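Aerobactin synthase IucA (Klebsiella pneumoniae subsp. pneumoniae, PDB 5JM8) probably uses ATP to join citrate and an acetylated hydroxylysine, an early step in building the siderophore aerobactin, as an NIS synthetase. Local coordinates at residues M325-A331 and S344-E350. Numbering follows the deposited sequence.
Sequences MQEDGWA and SLFALRE. With ATP (adenosine-5'-triphosphate), chain I.
NH2 of R349 is gripped twice, by O3G of the ATP gamma-phosphate at 2.9 Å and by OE2 of E327 at 3.0 Å, while NH1 reaches O1G of the same phosphate. Arginine suits the place because its planar, multi-donor end can serve phosphate and carboxylate together. E327 OE2 lies almost exactly in the guanidinium plane, yet the two flat groups are turned 50° apart, and NH2 approaches from above the carboxylate plane. OE2 also accepts the backbone N-H of C448, a second bond that should fix E327 as a second-shell prop for the phosphate-binding R349. The chain of R349 leaves the backbone extended and bends only at chi3 (-65°), with its CG packing on M325 CB at 3.9 Å. Along the two segments the backbones pair antiparallel: A331 N to F346 O and F346 N to A331 O, both 3.1 Å, and L348 N to G329 O, 2.7 Å. The short methyl of A331 lets the F346 ring come close, CZ lying 3.6 Å from A331 CB. Strand 329-334 lies between 345-350 and 189-193, while 275-284 flanks 345-350 and supplies K278, another ATP ligand; helix 198-209 packs on A331, F346 and L348, and helix 294-306 on W330.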
# COMPACT_ATOMS: atom_id res chain seq x y z
N MET A 325 -4.53 9.15 -24.50
CA MET A 325 -3.65 7.99 -24.41
C MET A 325 -3.10 7.66 -25.79
O MET A 325 -3.77 7.02 -26.60
CB MET A 325 -4.39 6.78 -23.83
CG MET A 325 -4.56 6.82 -22.32
SD MET A 325 -5.58 5.47 -21.71
CE MET A 325 -5.29 5.58 -19.95
N GLN A 326 -1.87 8.09 -26.04
CA GLN A 326 -1.27 7.96 -27.36
C GLN A 326 -0.89 6.53 -27.68
O GLN A 326 -0.24 5.85 -26.88
CB GLN A 326 -0.02 8.84 -27.47
CG GLN A 326 -0.29 10.33 -27.32
CD GLN A 326 -1.16 10.89 -28.43
OE1 GLN A 326 -1.31 10.27 -29.48
NE2 GLN A 326 -1.74 12.05 -28.19
N GLU A 327 -1.31 6.08 -28.86
CA GLU A 327 -0.91 4.78 -29.38
C GLU A 327 0.29 4.97 -30.30
O GLU A 327 0.18 4.90 -31.53
CB GLU A 327 -2.08 4.13 -30.12
CG GLU A 327 -3.32 3.96 -29.26
CD GLU A 327 -4.55 3.57 -30.06
OE1 GLU A 327 -4.40 3.13 -31.22
OE2 GLU A 327 -5.67 3.72 -29.52
N ASP A 328 1.45 5.21 -29.69
CA ASP A 328 2.65 5.64 -30.42
C ASP A 328 3.56 4.47 -30.80
O ASP A 328 4.76 4.65 -30.99
CB ASP A 328 3.43 6.65 -29.58
CG ASP A 328 3.80 6.13 -28.20
OD1 ASP A 328 3.71 4.90 -27.98
OD2 ASP A 328 4.19 6.94 -27.34
N GLY A 329 2.99 3.28 -30.89
CA GLY A 329 3.75 2.10 -31.27
C GLY A 329 2.87 0.94 -31.68
O GLY A 329 1.77 0.77 -31.14
N TRP A 330 3.34 0.15 -32.63
CA TRP A 330 2.62 -1.03 -33.08
C TRP A 330 3.58 -2.03 -33.70
O TRP A 330 4.68 -1.67 -34.12
CB TRP A 330 1.53 -0.66 -34.08
CG TRP A 330 2.05 -0.11 -35.38
CD1 TRP A 330 2.23 1.21 -35.70
CD2 TRP A 330 2.45 -0.86 -36.53
NE1 TRP A 330 2.73 1.32 -36.97
CE2 TRP A 330 2.87 0.07 -37.51
CE3 TRP A 330 2.50 -2.22 -36.84
CZ2 TRP A 330 3.33 -0.32 -38.76
CZ3 TRP A 330 2.96 -2.61 -38.08
CH2 TRP A 330 3.36 -1.66 -39.03
N ALA A 331 3.15 -3.28 -33.77
CA ALA A 331 3.97 -4.32 -34.36
C ALA A 331 3.09 -5.44 -34.88
O ALA A 331 1.91 -5.53 -34.57
CB ALA A 331 4.96 -4.84 -33.34
N SER A 344 -2.11 -10.72 -36.62
CA SER A 344 -1.06 -10.75 -35.60
C SER A 344 -0.80 -9.37 -35.01
O SER A 344 -0.08 -9.24 -34.02
CB SER A 344 0.24 -11.30 -36.19
OG SER A 344 0.78 -10.42 -37.16
N LEU A 345 -1.38 -8.34 -35.62
CA LEU A 345 -1.12 -6.96 -35.22
C LEU A 345 -1.54 -6.65 -33.79
O LEU A 345 -2.51 -7.21 -33.27
CB LEU A 345 -1.86 -5.99 -36.15
CG LEU A 345 -1.36 -5.89 -37.60
CD1 LEU A 345 -2.35 -5.08 -38.42
CD2 LEU A 345 0.02 -5.27 -37.66
N PHE A 346 -0.79 -5.76 -33.16
CA PHE A 346 -1.21 -5.11 -31.93
C PHE A 346 -0.67 -3.69 -31.92
O PHE A 346 0.27 -3.37 -32.65
CB PHE A 346 -0.73 -5.88 -30.70
CG PHE A 346 0.76 -5.90 -30.53
CD1 PHE A 346 1.44 -4.82 -29.99
CD2 PHE A 346 1.49 -7.02 -30.91
CE1 PHE A 346 2.81 -4.85 -29.84
CE2 PHE A 346 2.86 -7.05 -30.76
CZ PHE A 346 3.52 -5.97 -30.22
N ALA A 347 -1.26 -2.85 -31.09
CA ALA A 347 -0.77 -1.50 -30.88
C ALA A 347 -0.53 -1.27 -29.40
O ALA A 347 -1.23 -1.83 -28.56
CB ALA A 347 -1.75 -0.48 -31.43
N LEU A 348 0.47 -0.45 -29.09
CA LEU A 348 0.82 -0.16 -27.71
C LEU A 348 0.27 1.20 -27.29
O LEU A 348 0.56 2.22 -27.92
CB LEU A 348 2.33 -0.20 -27.52
CG LEU A 348 2.98 -1.58 -27.71
CD1 LEU A 348 4.49 -1.44 -27.66
CD2 LEU A 348 2.49 -2.57 -26.66
N ARG A 349 -0.50 1.20 -26.21
CA ARG A 349 -1.18 2.39 -25.72
C ARG A 349 -0.57 2.86 -24.41
O ARG A 349 -0.30 2.05 -23.52
CB ARG A 349 -2.68 2.10 -25.56
CG ARG A 349 -3.49 3.18 -24.88
CD ARG A 349 -4.95 2.77 -24.78
NE ARG A 349 -5.56 2.64 -26.10
CZ ARG A 349 -6.59 1.85 -26.38
NH1 ARG A 349 -7.15 1.10 -25.44
NH2 ARG A 349 -7.07 1.81 -27.62
N GLU A 350 -0.33 4.16 -24.29
CA GLU A 350 0.23 4.74 -23.07
C GLU A 350 -0.64 4.46 -21.86
O GLU A 350 -1.83 4.77 -21.86
CB GLU A 350 0.41 6.25 -23.22
CG GLU A 350 1.57 6.66 -24.10
CD GLU A 350 1.74 8.17 -24.17
OE1 GLU A 350 0.78 8.89 -23.83
OE2 GLU A 350 2.83 8.63 -24.56
PG ATP I . -10.44 0.37 -27.46
O1G ATP I . -9.67 -0.64 -26.64
O2G ATP I . -11.08 1.46 -26.63
O3G ATP I . -9.67 0.90 -28.65
PB ATP I . -12.28 -0.45 -29.55
O1B ATP I . -12.79 -1.84 -29.84
O2B ATP I . -11.30 0.20 -30.50
O3B ATP I . -11.71 -0.45 -28.03
PA ATP I . -14.79 0.65 -30.38
O1A ATP I . -14.32 0.23 -31.76
O2A ATP I . -15.40 2.01 -30.18
O3A ATP I . -13.55 0.52 -29.36
O5' ATP I . -15.84 -0.43 -29.80
C5' ATP I . -16.36 -0.20 -28.50
C4' ATP I . -16.68 -1.51 -27.78
O4' ATP I . -17.26 -1.19 -26.52
C3' ATP I . -17.67 -2.38 -28.53
O3' ATP I . -17.16 -3.72 -28.62
C2' ATP I . -18.95 -2.34 -27.72
O2' ATP I . -19.55 -3.62 -27.60
C1' ATP I . -18.52 -1.83 -26.35
N9 ATP I . -19.49 -0.87 -25.79
C8 ATP I . -20.13 -1.04 -24.62
N7 ATP I . -20.96 0.01 -24.37
C5 ATP I . -20.84 0.87 -25.39
C6 ATP I . -21.43 2.18 -25.74
N6 ATP I . -22.33 2.75 -24.91
N1 ATP I . -21.04 2.75 -26.90
C2 ATP I . -20.15 2.17 -27.72
N3 ATP I . -19.57 0.98 -27.46
C4 ATP I . -19.87 0.29 -26.33